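Local coordinates for protein ATP-dependent DNA helicase PIF1 (PDB 7OTJ) that couples ATP hydrolysis to 5'-3' unwinding of DNA and probably resolves G-quadruplexes and forked RNA-DNA hybrids to maintain nuclear and mitochondrial genome stability, at residues A[3-6]-A[7-10]; A[167-170]-A[171-174]; A[193-196]-A[197-200]; A[304-307]-A[308-311]. All coordinates share one frame; numbering follows the deposited sequence.

Contact 1: A[3-6]-A[7-10]. With ADP (adenosine-5'-diphosphate), chain E.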
ATOM      1  N   ILE A   3       9.020 -19.190 -11.342  1.00 86.37           N
ATOM      2  CA  ILE A   3       9.709 -19.010 -12.617  1.00 70.14           C
ATOM      3  C   ILE A   3       9.052 -17.866 -13.380  1.00 66.44           C
ATOM      4  O   ILE A   3       7.829 -17.850 -13.562  1.00 63.16           O
ATOM      5  CB  ILE A   3       9.681 -20.309 -13.439  1.00 76.16           C
ATOM      6  CG1 ILE A   3      10.427 -21.428 -12.706  1.00 76.26           C
ATOM      7  CG2 ILE A   3      10.256 -20.074 -14.832  1.00 61.56           C
ATOM      8  CD1 ILE A   3      11.862 -21.087 -12.357  1.00 81.58           C
ATOM      9  N   LEU A   4       9.857 -16.915 -13.843  1.00 68.81           N
ATOM     10  CA  LEU A   4       9.312 -15.805 -14.616  1.00 63.88           C
ATOM     11  C   LEU A   4       8.906 -16.274 -16.010  1.00 60.08           C
ATOM     12  O   LEU A   4       9.625 -17.042 -16.655  1.00 65.21           O
ATOM     13  CB  LEU A   4      10.326 -14.664 -14.711  1.00 52.69           C
ATOM     14  CG  LEU A   4      10.585 -13.908 -13.406  1.00 50.49           C
ATOM     15  CD1 LEU A   4      11.590 -12.784 -13.610  1.00 57.33           C
ATOM     16  CD2 LEU A   4       9.285 -13.366 -12.844  1.00 51.30           C
ATOM     17  N   SER A   5       7.726 -15.846 -16.454  1.00 57.21           N
ATOM     18  CA  SER A   5       7.301 -16.103 -17.820  1.00 60.92           C
ATOM     19  C   SER A   5       8.230 -15.407 -18.814  1.00 59.99           C
ATOM     20  O   SER A   5       9.044 -14.550 -18.458  1.00 57.63           O
ATOM     21  CB  SER A   5       5.870 -15.618 -18.032  1.00 58.93           C
ATOM     22  OG  SER A   5       5.817 -14.207 -17.931  1.00 60.44           O
ATOM     23  N   ASN A   6       8.071 -15.764 -20.092  1.00 63.45           N
ATOM     24  CA  ASN A   6       8.841 -15.103 -21.140  1.00 56.69           C
ATOM     25  C   ASN A   6       8.440 -13.641 -21.289  1.00 63.57           C
ATOM     26  O   ASN A   6       9.264 -12.811 -21.686  1.00 73.40           O
ATOM     27  CB  ASN A   6       8.669 -15.833 -22.470  1.00 52.96           C
ATOM     28  CG  ASN A   6       9.166 -17.263 -22.416  1.00 62.48           C
ATOM     29  OD1 ASN A   6      10.064 -17.593 -21.641  1.00 62.25           O
ATOM     30  ND2 ASN A   6       8.583 -18.124 -23.244  1.00 71.15           N
ATOM     31  N   GLU A   7       7.186 -13.306 -20.980  1.00 67.88           N
ATOM     32  CA  GLU A   7       6.800 -11.900 -20.947  1.00 63.11           C
ATOM     33  C   GLU A   7       7.462 -11.180 -19.780  1.00 62.33           C
ATOM     34  O   GLU A   7       7.974 -10.066 -19.941  1.00 54.08           O
ATOM     35  CB  GLU A   7       5.282 -11.766 -20.865  1.00 65.19           C
ATOM     36  CG  GLU A   7       4.558 -12.068 -22.160  1.00 67.79           C
ATOM     37  CD  GLU A   7       3.079 -11.741 -22.080  1.00 78.67           C
ATOM     38  OE1 GLU A   7       2.487 -11.903 -20.989  1.00 62.60           O
ATOM     39  OE2 GLU A   7       2.509 -11.316 -23.108  1.00 81.21           O
ATOM     40  N   GLN A   8       7.453 -11.796 -18.594  1.00 63.14           N
ATOM     41  CA  GLN A   8       8.105 -11.189 -17.438  1.00 56.54           C
ATOM     42  C   GLN A   8       9.603 -11.050 -17.662  1.00 58.77           C
ATOM     43  O   GLN A   8      10.198 -10.030 -17.297  1.00 58.32           O
ATOM     44  CB  GLN A   8       7.823 -12.008 -16.181  1.00 63.46           C
ATOM     45  CG  GLN A   8       6.406 -11.843 -15.632  1.00 53.26           C
ATOM     46  CD  GLN A   8       6.114 -12.797 -14.486  1.00 54.21           C
ATOM     47  OE1 GLN A   8       6.491 -13.969 -14.525  1.00 54.20           O
ATOM     48  NE2 GLN A   8       5.441 -12.296 -13.458  1.00 50.96           N
ATOM     49  N   GLU A   9      10.233 -12.068 -18.253  1.00 66.71           N
ATOM     50  CA  GLU A   9      11.660 -11.979 -18.547  1.00 58.09           C
ATOM     51  C   GLU A   9      11.954 -10.860 -19.540  1.00 61.29           C
ATOM     52  O   GLU A   9      12.975 -10.170 -19.424  1.00 69.13           O
ATOM     53  CB  GLU A   9      12.176 -13.315 -19.088  1.00 58.55           C
ATOM     54  CG  GLU A   9      12.293 -14.432 -18.051  1.00 59.90           C
ATOM     55  CD  GLU A   9      13.462 -14.233 -17.105  1.00 68.82           C
ATOM     56  OE1 GLU A   9      14.365 -13.431 -17.430  1.00 78.88           O
ATOM     57  OE2 GLU A   9      13.480 -14.877 -16.034  1.00 61.05           O
ATOM     58  N   TYR A  10      11.073 -10.664 -20.526  1.00 58.49           N
ATOM     59  CA  TYR A  10      11.315  -9.630 -21.529  1.00 58.01           C
ATOM     60  C   TYR A  10      11.291  -8.238 -20.911  1.00 55.10           C
ATOM     61  O   TYR A  10      12.125  -7.391 -21.248  1.00 67.96           O
ATOM     62  CB  TYR A  10      10.288  -9.741 -22.655  1.00 55.03           C
ATOM     63  CG  TYR A  10      10.404  -8.652 -23.697  1.00 63.11           C
ATOM     64  CD1 TYR A  10      11.340  -8.739 -24.722  1.00 54.89           C
ATOM     65  CD2 TYR A  10       9.576  -7.539 -23.658  1.00 57.37           C
ATOM     66  CE1 TYR A  10      11.446  -7.749 -25.675  1.00 64.79           C
ATOM     67  CE2 TYR A  10       9.677  -6.542 -24.607  1.00 65.02           C
ATOM     68  CZ  TYR A  10      10.614  -6.650 -25.613  1.00 73.74           C
ATOM     69  OH  TYR A  10      10.713  -5.655 -26.559  1.00 84.32           O
TER
HETATM   70  PB  ADP E1001       0.097  -7.816  -9.946  1.00 50.80           P
HETATM   71  O1B ADP E1001       0.120  -7.598 -11.447  1.00 37.19           O
HETATM   72  O2B ADP E1001       1.113  -7.015  -9.162  1.00 48.97           O
HETATM   73  O3B ADP E1001      -1.286  -7.825  -9.348  1.00 46.82           O
HETATM   74  PA  ADP E1001       1.235  -9.924  -8.399  1.00 47.13           P
HETATM   75  O1A ADP E1001       2.726  -9.752  -8.542  1.00 53.74           O
HETATM   76  O2A ADP E1001       0.531  -9.428  -7.163  1.00 40.19           O
HETATM   77  O3A ADP E1001       0.555  -9.349  -9.747  1.00 41.14           O
HETATM   78  O5' ADP E1001       0.869 -11.479  -8.562  1.00 51.02           O
HETATM   79  C5' ADP E1001      -0.347 -11.985  -8.025  1.00 47.75           C
HETATM   80  C4' ADP E1001      -0.182 -13.472  -7.779  1.00 48.38           C
HETATM   81  O4' ADP E1001       0.302 -14.102  -8.964  1.00 46.29           O
HETATM   82  C3' ADP E1001       0.843 -13.714  -6.686  1.00 52.03           C
HETATM   83  O3' ADP E1001       0.243 -14.509  -5.664  1.00 62.86           O
HETATM   84  C2' ADP E1001       1.968 -14.492  -7.337  1.00 51.97           C
HETATM   85  O2' ADP E1001       2.390 -15.570  -6.497  1.00 66.94           O
HETATM   86  C1' ADP E1001       1.363 -14.999  -8.636  1.00 50.08           C
HETATM   87  N9  ADP E1001       2.366 -14.973  -9.721  1.00 56.31           N
HETATM   88  C8  ADP E1001       2.942 -13.868 -10.225  1.00 54.86           C
HETATM   89  N7  ADP E1001       3.814 -14.188 -11.215  1.00 53.65           N
HETATM   90  C5  ADP E1001       3.804 -15.524 -11.348  1.00 57.63           C
HETATM   91  C6  ADP E1001       4.487 -16.520 -12.207  1.00 65.27           C
HETATM   92  N6  ADP E1001       5.389 -16.135 -13.143  1.00 59.05           N
HETATM   93  N1  ADP E1001       4.187 -17.826 -12.018  1.00 64.03           N
HETATM   94  C2  ADP E1001       3.293 -18.219 -11.090  1.00 48.71           C
HETATM   95  N3  ADP E1001       2.636 -17.372 -10.282  1.00 49.66           N
HETATM   96  C4  ADP E1001       2.846 -16.039 -10.358  1.00 58.98           C

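Contact 2: A[167-170]-A[171-174]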
ATOM      1  N   VAL A 167      -9.042  15.221 -11.666  1.00 89.31           N
ATOM      2  CA  VAL A 167      -8.254  13.991 -11.686  1.00 81.70           C
ATOM      3  C   VAL A 167      -7.254  14.091 -12.835  1.00 80.60           C
ATOM      4  O   VAL A 167      -7.636  14.136 -14.008  1.00 72.47           O
ATOM      5  CB  VAL A 167      -9.143  12.748 -11.825  1.00 68.19           C
ATOM      6  CG1 VAL A 167      -8.305  11.486 -11.761  1.00 55.78           C
ATOM      7  CG2 VAL A 167     -10.206  12.730 -10.738  1.00 89.89           C
ATOM      8  N   PHE A 168      -5.971  14.164 -12.491  1.00 61.78           N
ATOM      9  CA  PHE A 168      -4.879  14.310 -13.449  1.00 61.64           C
ATOM     10  C   PHE A 168      -4.050  13.028 -13.410  1.00 51.64           C
ATOM     11  O   PHE A 168      -3.224  12.842 -12.511  1.00 46.38           O
ATOM     12  CB  PHE A 168      -4.043  15.544 -13.123  1.00 63.97           C
ATOM     13  CG  PHE A 168      -3.135  15.967 -14.230  1.00 54.74           C
ATOM     14  CD1 PHE A 168      -3.649  16.315 -15.470  1.00 57.08           C
ATOM     15  CD2 PHE A 168      -1.765  16.035 -14.033  1.00 64.69           C
ATOM     16  CE1 PHE A 168      -2.809  16.710 -16.497  1.00 58.56           C
ATOM     17  CE2 PHE A 168      -0.923  16.434 -15.054  1.00 51.16           C
ATOM     18  CZ  PHE A 168      -1.445  16.770 -16.284  1.00 52.44           C
ATOM     19  N   PHE A 169      -4.307  12.120 -14.350  1.00 47.64           N
ATOM     20  CA  PHE A 169      -3.619  10.836 -14.339  1.00 51.01           C
ATOM     21  C   PHE A 169      -2.128  11.007 -14.634  1.00 48.39           C
ATOM     22  O   PHE A 169      -1.685  12.002 -15.218  1.00 48.94           O
ATOM     23  CB  PHE A 169      -4.249   9.878 -15.352  1.00 49.48           C
ATOM     24  CG  PHE A 169      -5.606   9.374 -14.953  1.00 46.96           C
ATOM     25  CD1 PHE A 169      -6.753  10.016 -15.389  1.00 48.98           C
ATOM     26  CD2 PHE A 169      -5.738   8.256 -14.142  1.00 54.32           C
ATOM     27  CE1 PHE A 169      -8.010   9.556 -15.023  1.00 61.29           C
ATOM     28  CE2 PHE A 169      -6.997   7.791 -13.773  1.00 47.31           C
ATOM     29  CZ  PHE A 169      -8.129   8.442 -14.214  1.00 46.80           C
ATOM     30  N   ALA A 170      -1.353   9.989 -14.254  1.00 44.77           N
ATOM     31  CA  ALA A 170       0.095  10.075 -14.411  1.00 44.69           C
ATOM     32  C   ALA A 170       0.487  10.147 -15.879  1.00 47.48           C
ATOM     33  O   ALA A 170       1.421  10.876 -16.237  1.00 41.90           O
ATOM     34  CB  ALA A 170       0.769   8.879 -13.739  1.00 39.37           C
ATOM     35  N   PHE A 171      -0.219   9.411 -16.744  1.00 41.66           N
ATOM     36  CA  PHE A 171       0.104   9.372 -18.166  1.00 42.47           C
ATOM     37  C   PHE A 171      -0.203  10.672 -18.894  1.00 48.36           C
ATOM     38  O   PHE A 171       0.112  10.780 -20.084  1.00 55.01           O
ATOM     39  CB  PHE A 171      -0.620   8.211 -18.855  1.00 42.83           C
ATOM     40  CG  PHE A 171      -2.121   8.214 -18.677  1.00 46.45           C
ATOM     41  CD1 PHE A 171      -2.931   9.032 -19.451  1.00 48.14           C
ATOM     42  CD2 PHE A 171      -2.722   7.358 -17.765  1.00 46.80           C
ATOM     43  CE1 PHE A 171      -4.315   9.014 -19.296  1.00 57.66           C
ATOM     44  CE2 PHE A 171      -4.096   7.332 -17.612  1.00 52.82           C
ATOM     45  CZ  PHE A 171      -4.894   8.160 -18.376  1.00 50.11           C
ATOM     46  N   GLU A 172      -0.820  11.646 -18.227  1.00 45.81           N
ATOM     47  CA  GLU A 172      -1.081  12.942 -18.834  1.00 46.85           C
ATOM     48  C   GLU A 172       0.018  13.952 -18.548  1.00 47.09           C
ATOM     49  O   GLU A 172       0.102  14.970 -19.243  1.00 51.67           O
ATOM     50  CB  GLU A 172      -2.409  13.517 -18.332  1.00 47.92           C
ATOM     51  CG  GLU A 172      -3.582  12.553 -18.334  1.00 54.49           C
ATOM     52  CD  GLU A 172      -4.841  13.193 -17.777  1.00 52.34           C
ATOM     53  OE1 GLU A 172      -5.368  14.122 -18.421  1.00 59.94           O
ATOM     54  OE2 GLU A 172      -5.288  12.785 -16.684  1.00 50.32           O
ATOM     55  N   SER A 173       0.812  13.725 -17.504  1.00 45.66           N
ATOM     56  CA  SER A 173       1.818  14.695 -17.105  1.00 49.38           C
ATOM     57  C   SER A 173       2.870  14.878 -18.192  1.00 53.95           C
ATOM     58  O   SER A 173       3.203  13.950 -18.938  1.00 53.01           O
ATOM     59  CB  SER A 173       2.485  14.269 -15.797  1.00 46.51           C
ATOM     60  OG  SER A 173       3.291  13.118 -15.967  1.00 46.72           O
ATOM     61  N   SER A 174       3.413  16.093 -18.263  1.00 50.79           N
ATOM     62  CA  SER A 174       4.559  16.318 -19.131  1.00 48.22           C
ATOM     63  C   SER A 174       5.734  15.448 -18.707  1.00 51.99           C
ATOM     64  O   SER A 174       6.482  14.961 -19.562  1.00 51.27           O
ATOM     65  CB  SER A 174       4.948  17.796 -19.111  1.00 49.83           C
ATOM     66  OG  SER A 174       6.051  18.038 -19.960  1.00 82.33           O
TER

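Contact 3: A[193-196]-A[197-200]. Unlike the reference sequence in segment 197-200: D200 (reference Asn).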
ATOM      1  N   LYS A 193      -5.710 -17.891 -12.062  1.00 49.26           N
ATOM      2  CA  LYS A 193      -5.428 -18.685 -13.259  1.00 50.66           C
ATOM      3  C   LYS A 193      -6.262 -19.960 -13.321  1.00 67.03           C
ATOM      4  O   LYS A 193      -6.552 -20.459 -14.416  1.00 71.65           O
ATOM      5  CB  LYS A 193      -3.941 -19.030 -13.320  1.00 49.16           C
ATOM      6  CG  LYS A 193      -3.499 -19.647 -14.642  1.00 65.30           C
ATOM      7  CD  LYS A 193      -1.988 -19.794 -14.703  1.00 72.01           C
ATOM      8  CE  LYS A 193      -1.530 -20.230 -16.085  1.00 83.94           C
ATOM      9  NZ  LYS A 193      -1.915 -19.238 -17.126  1.00 74.22           N
ATOM     10  N   GLY A 194      -6.676 -20.489 -12.169  1.00 51.52           N
ATOM     11  CA  GLY A 194      -7.393 -21.753 -12.159  1.00 61.43           C
ATOM     12  C   GLY A 194      -8.799 -21.680 -12.719  1.00 62.83           C
ATOM     13  O   GLY A 194      -9.366 -22.714 -13.083  1.00 57.63           O
ATOM     14  N   ASP A 195      -9.378 -20.486 -12.804  1.00 63.14           N
ATOM     15  CA  ASP A 195     -10.801 -20.328 -13.096  1.00 49.19           C
ATOM     16  C   ASP A 195     -10.950 -19.346 -14.252  1.00 48.86           C
ATOM     17  O   ASP A 195     -11.000 -18.132 -14.037  1.00 46.30           O
ATOM     18  CB  ASP A 195     -11.546 -19.848 -11.859  1.00 47.41           C
ATOM     19  CG  ASP A 195     -13.038 -19.769 -12.066  1.00 51.01           C
ATOM     20  OD1 ASP A 195     -13.528 -20.071 -13.179  1.00 53.14           O
ATOM     21  OD2 ASP A 195     -13.726 -19.400 -11.094  1.00 53.95           O
ATOM     22  N   GLN A 196     -11.058 -19.878 -15.469  1.00 48.00           N
ATOM     23  CA  GLN A 196     -11.046 -19.009 -16.641  1.00 47.82           C
ATOM     24  C   GLN A 196     -12.280 -18.119 -16.681  1.00 52.80           C
ATOM     25  O   GLN A 196     -12.187 -16.944 -17.061  1.00 53.46           O
ATOM     26  CB  GLN A 196     -10.939 -19.838 -17.918  1.00 49.42           C
ATOM     27  CG  GLN A 196     -10.935 -18.993 -19.183  1.00 49.58           C
ATOM     28  CD  GLN A 196      -9.815 -17.959 -19.209  1.00 51.93           C
ATOM     29  OE1 GLN A 196      -8.687 -18.237 -18.804  1.00 55.76           O
ATOM     30  NE2 GLN A 196     -10.126 -16.758 -19.685  1.00 47.80           N
ATOM     31  N   ARG A 197     -13.436 -18.648 -16.265  1.00 48.22           N
ATOM     32  CA  ARG A 197     -14.649 -17.842 -16.214  1.00 48.18           C
ATOM     33  C   ARG A 197     -14.479 -16.665 -15.269  1.00 46.70           C
ATOM     34  O   ARG A 197     -14.880 -15.541 -15.588  1.00 46.40           O
ATOM     35  CB  ARG A 197     -15.832 -18.712 -15.780  1.00 49.30           C
ATOM     36  CG  ARG A 197     -17.111 -17.942 -15.494  1.00 49.41           C
ATOM     37  CD  ARG A 197     -17.609 -17.257 -16.745  1.00 50.10           C
ATOM     38  NE  ARG A 197     -18.749 -16.381 -16.499  1.00 50.34           N
ATOM     39  CZ  ARG A 197     -19.164 -15.447 -17.346  1.00 56.91           C
ATOM     40  NH1 ARG A 197     -18.523 -15.208 -18.479  1.00 51.04           N
ATOM     41  NH2 ARG A 197     -20.250 -14.737 -17.050  1.00 51.35           N
ATOM     42  N   PHE A 198     -13.877 -16.906 -14.102  1.00 45.96           N
ATOM     43  CA  PHE A 198     -13.593 -15.821 -13.172  1.00 44.69           C
ATOM     44  C   PHE A 198     -12.736 -14.748 -13.834  1.00 47.31           C
ATOM     45  O   PHE A 198     -12.997 -13.549 -13.676  1.00 47.76           O
ATOM     46  CB  PHE A 198     -12.904 -16.374 -11.921  1.00 44.34           C
ATOM     47  CG  PHE A 198     -12.850 -15.409 -10.769  1.00 43.41           C
ATOM     48  CD1 PHE A 198     -13.717 -14.330 -10.703  1.00 46.44           C
ATOM     49  CD2 PHE A 198     -11.924 -15.576  -9.752  1.00 42.98           C
ATOM     50  CE1 PHE A 198     -13.666 -13.441  -9.643  1.00 43.73           C
ATOM     51  CE2 PHE A 198     -11.865 -14.687  -8.690  1.00 44.62           C
ATOM     52  CZ  PHE A 198     -12.737 -13.619  -8.637  1.00 42.11           C
ATOM     53  N   ILE A 199     -11.719 -15.162 -14.596  1.00 43.93           N
ATOM     54  CA  ILE A 199     -10.862 -14.210 -15.299  1.00 46.74           C
ATOM     55  C   ILE A 199     -11.669 -13.414 -16.319  1.00 46.60           C
ATOM     56  O   ILE A 199     -11.510 -12.190 -16.438  1.00 43.21           O
ATOM     57  CB  ILE A 199      -9.668 -14.943 -15.944  1.00 51.46           C
ATOM     58  CG1 ILE A 199      -8.781 -15.564 -14.867  1.00 45.13           C
ATOM     59  CG2 ILE A 199      -8.840 -13.996 -16.807  1.00 43.27           C
ATOM     60  CD1 ILE A 199      -7.637 -16.374 -15.427  1.00 45.97           C
ATOM     61  N   ASP A 200     -12.555 -14.086 -17.061  1.00 45.11           N
ATOM     62  CA  ASP A 200     -13.404 -13.369 -18.011  1.00 45.93           C
ATOM     63  C   ASP A 200     -14.278 -12.338 -17.304  1.00 50.35           C
ATOM     64  O   ASP A 200     -14.434 -11.210 -17.787  1.00 52.63           O
ATOM     65  CB  ASP A 200     -14.292 -14.345 -18.787  1.00 47.59           C
ATOM     66  CG  ASP A 200     -13.499 -15.365 -19.591  1.00 56.26           C
ATOM     67  OD1 ASP A 200     -12.342 -15.071 -19.969  1.00 56.85           O
ATOM     68  OD2 ASP A 200     -14.041 -16.461 -19.861  1.00 52.54           O
TER

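Contact 4: A[304-307]-A[308-311]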
ATOM      1  N   GLN A 304      11.794 -10.712   8.724  1.00106.82           N
ATOM      2  CA  GLN A 304      10.649 -11.599   8.580  1.00101.89           C
ATOM      3  C   GLN A 304       9.346 -10.952   9.028  1.00107.22           C
ATOM      4  O   GLN A 304       8.320 -11.115   8.365  1.00110.05           O
ATOM      5  CB  GLN A 304      10.882 -12.889   9.373  1.00105.09           C
ATOM      6  CG  GLN A 304      10.377 -14.144   8.681  1.00114.94           C
ATOM      7  CD  GLN A 304      10.874 -15.416   9.342  1.00122.10           C
ATOM      8  OE1 GLN A 304      11.523 -15.373  10.388  1.00125.90           O
ATOM      9  NE2 GLN A 304      10.577 -16.557   8.729  1.00110.30           N
ATOM     10  N   LEU A 305       9.362 -10.202  10.124  1.00106.23           N
ATOM     11  CA  LEU A 305       8.179  -9.505  10.616  1.00100.34           C
ATOM     12  C   LEU A 305       8.290  -8.045  10.191  1.00102.28           C
ATOM     13  O   LEU A 305       9.147  -7.310  10.690  1.00113.10           O
ATOM     14  CB  LEU A 305       8.064  -9.634  12.132  1.00102.32           C
ATOM     15  CG  LEU A 305       7.002  -8.777  12.818  1.00 91.42           C
ATOM     16  CD1 LEU A 305       5.622  -9.103  12.273  1.00100.61           C
ATOM     17  CD2 LEU A 305       7.057  -8.988  14.322  1.00 95.28           C
ATOM     18  N   VAL A 306       7.425  -7.631   9.265  1.00 89.39           N
ATOM     19  CA  VAL A 306       7.516  -6.323   8.633  1.00 83.28           C
ATOM     20  C   VAL A 306       6.162  -5.628   8.720  1.00 83.69           C
ATOM     21  O   VAL A 306       5.166  -6.204   9.163  1.00 80.56           O
ATOM     22  CB  VAL A 306       7.980  -6.420   7.164  1.00 77.71           C
ATOM     23  CG1 VAL A 306       9.310  -7.143   7.080  1.00 81.60           C
ATOM     24  CG2 VAL A 306       6.937  -7.130   6.324  1.00 78.96           C
ATOM     25  N   ASN A 307       6.152  -4.358   8.304  1.00 81.46           N
ATOM     26  CA  ASN A 307       4.919  -3.582   8.223  1.00 73.52           C
ATOM     27  C   ASN A 307       3.931  -4.260   7.284  1.00 68.98           C
ATOM     28  O   ASN A 307       4.253  -4.560   6.131  1.00 76.80           O
ATOM     29  CB  ASN A 307       5.225  -2.159   7.734  1.00 74.05           C
ATOM     30  CG  ASN A 307       4.032  -1.204   7.865  1.00 77.47           C
ATOM     31  OD1 ASN A 307       2.905  -1.521   7.485  1.00 77.10           O
ATOM     32  ND2 ASN A 307       4.295  -0.015   8.393  1.00 89.42           N
ATOM     33  N   GLY A 308       2.718  -4.484   7.778  1.00 77.94           N
ATOM     34  CA  GLY A 308       1.679  -5.158   7.030  1.00 83.37           C
ATOM     35  C   GLY A 308       1.442  -6.600   7.430  1.00 81.53           C
ATOM     36  O   GLY A 308       0.402  -7.159   7.064  1.00 78.92           O
ATOM     37  N   THR A 309       2.365  -7.207   8.174  1.00 72.43           N
ATOM     38  CA  THR A 309       2.224  -8.602   8.570  1.00 74.20           C
ATOM     39  C   THR A 309       0.997  -8.792   9.454  1.00 71.69           C
ATOM     40  O   THR A 309       0.800  -8.065  10.432  1.00 70.53           O
ATOM     41  CB  THR A 309       3.475  -9.069   9.314  1.00 76.83           C
ATOM     42  OG1 THR A 309       4.635  -8.839   8.504  1.00 83.11           O
ATOM     43  CG2 THR A 309       3.377 -10.549   9.642  1.00 74.22           C
ATOM     44  N   LEU A 310       0.184  -9.788   9.120  1.00 74.43           N
ATOM     45  CA  LEU A 310      -1.007 -10.084   9.900  1.00 77.69           C
ATOM     46  C   LEU A 310      -0.666 -11.059  11.020  1.00 79.10           C
ATOM     47  O   LEU A 310       0.224 -11.904  10.888  1.00 80.64           O
ATOM     48  CB  LEU A 310      -2.110 -10.667   9.011  1.00 67.15           C
ATOM     49  CG  LEU A 310      -2.535  -9.793   7.827  1.00 69.24           C
ATOM     50  CD1 LEU A 310      -3.609 -10.469   6.991  1.00 65.73           C
ATOM     51  CD2 LEU A 310      -3.014  -8.440   8.318  1.00 71.79           C
ATOM     52  N   GLY A 311      -1.385 -10.932  12.132  1.00 77.96           N
ATOM     53  CA  GLY A 311      -1.101 -11.730  13.303  1.00 76.96           C
ATOM     54  C   GLY A 311      -2.350 -11.959  14.125  1.00 74.68           C
ATOM     55  O   GLY A 311      -3.447 -11.529  13.764  1.00 79.01           O
TER

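Contact 1: A[3-6]-A[7-10]
S5 and Q8 build a capping box at the start of helix 6-16, beside the adenine of the bound ADP. The S5 hydroxyl, held between the backbone N and the carbonyl carbon (chi1 66°), accepts from Q8 N with OG and N 3.0 Å apart. In return, S5 N donates to Q8 OE1 at 3.0 Å, in the carbonyl plane and on a lone pair. Past CG the Q8 chain is extended, which carries its amide to the base: OE1 takes a hydrogen bond from ADP N6 at 2.8 Å, and NE2 makes a weak one to ADP N7 at 3.4 Å. Q8 OE1 is thus shared by helix cap and nucleotide, while Q8 NE2 also donates to the carbonyl of G30, fixing the rotation of the amide. I3 O accepts a weak second bond from ADP N6. L4 crosses the Q8 chain at about a right angle, its CD2 3.3 Å from Q8 OE1. L4 CB also borders E9 OE2. The helix itself begins with E9 N bonded to S5 O at 2.8 Å. Contacting adenine atoms N6 and N7 with one glutamine amide is consistent with the Q motif of superfamily 1 helicases, which selects adenine.

Contact 2: A[167-170]-A[171-174]
E172 folds back on F168 and F169: its CB packs against CE1 of the F168 ring at 3.7 Å, an oblique approach. CG passes near the carbonyl O of F169, and the chain, extended beyond it, brings OE2 to the backbone N of F169, a 2.6 Å bond that meets the carboxylate on its anti side, 29° out of plane. OE2 also sits at the edge of the F169 ring, near its plane, while OE1 has K504 as a long, weak ionic partner. The reverse bond, E172 N to F169 O at 3.2 Å, closes the turn. F169 CB lies over one face of the F171 ring, 3.7 Å from its centroid, and the two rings run near parallel (10°) but slid apart. F171 also stacks on F508 of the C-terminal helix 503-511. A170 O is gripped twice by S173, from N at 3.2 Å and from OG at 2.9 Å, the latter in the carbonyl plane. S173 OG also caps W176 N. This is a 3-10 turn running straight into a serine N-cap, here opening helix 174-179.

Contact 3: A[193-196]-A[197-200]
Q196 NE2 donates to D200 OD1 at 2.8 Å, a link one helical turn long on the outer side of helix 196-204. D200 departs from the asparagine of the reference sequence, so the bond describes this chain alone. It is bent, 138° at the hydrogen, and it reaches OD1 from above the carboxylate plane rather than within it; amide and carboxylate planes stand 55° apart. The geometry follows from the Q196 chain, which leaves with CG anti to the backbone N (chi1 179°) and then bends at chi2, turning its amide toward D200. Beneath this pair the backbone carries the ordinary helical bond from D200 N to Q196 O at 2.9 Å.

D195 occupies the N-cap. Its OD1 accepts a weak but nearly straight bond from F198 N at 3.3 Å, and its carbonyl O receives I199 N at 3.1 Å, in the carbonyl plane. The other carboxylate oxygen, OD2, lies 3.2 Å from F198 CB and meets R486 in a salt bridge. F198 crosses the D195 side chain at about a right angle, and its ring continues away toward F218. I199 sends CD1 to K193 CA at 3.9 Å, near Q196 OE1. K193 itself is paired with E188, and R197 with D217.

The D195-R486 salt bridge ties the start of helix 196-204 to the loop after helix 475-481; between R486 and the helix N-terminus, which would each stabilise negative charge, D195 is probably held as a carboxylate.

Contact 4: A[304-307]-A[308-311]
V306 to T309 is a type II beta turn, with G308 at phi 103°, the positive value for which this turn's third position commonly holds glycine. The turn is closed by the backbone bond from T309 N to V306 O at 3.1 Å. T309 doubles it: its hydroxyl OG1 donates to the same V306 O at 2.8 Å. N and OG1 come from the same face of that carbonyl's plane, neither lying in it, so one acceptor is gripped by two donors of a single residue. T309 OG1 can do this because it is anti to the carbonyl carbon, beside its own backbone N (chi1 -55°), which leaves CG2 turned toward L305.

The apolar half of the threonine is used as well. L305 CD1 fits against T309 CB and CG2, 3.7 Å from each, the two side chains crossing at about a right angle; both touch F408 of strand 404-409. V306 CG2 adds a lighter touch on T309 OG1 at 3.6 Å. At the turn's outer corner, N307 N is anchored to the side chain of N300, while G308 and T309 make backbone hydrogen bonds to C297 of the partner strand.

The turn ends the long loop of the beta hairpin formed by antiparallel strands 294-297 and 310-316, in the SH3-like 2B domain of the Pif1 helicase.

How the contacts relate
Contacts 1, 2 and 3 all belong to the ATP-binding helicase part of the chain, whereas contact 4 lies in the 2B domain. Only contact 1 touches the nucleotide: its Q8 side chain is about 10 Å from the bound magnesium and about 11 Å from the tetrafluoroaluminate. Contact 3 is its nearest neighbour, about 9 Å away between nearest atoms, and E188, which pairs with K193, also touches S5. Contacts 2 and 4 lie on opposite sides of the chain's centre, their own centres about 33 Å apart, yet each comes within about 9 Å of the bound nucleic acid. Contacts 1, 2 and 3 share helix N-capping by a serine or aspartate; contact 4 is a type II beta turn leading into a strand.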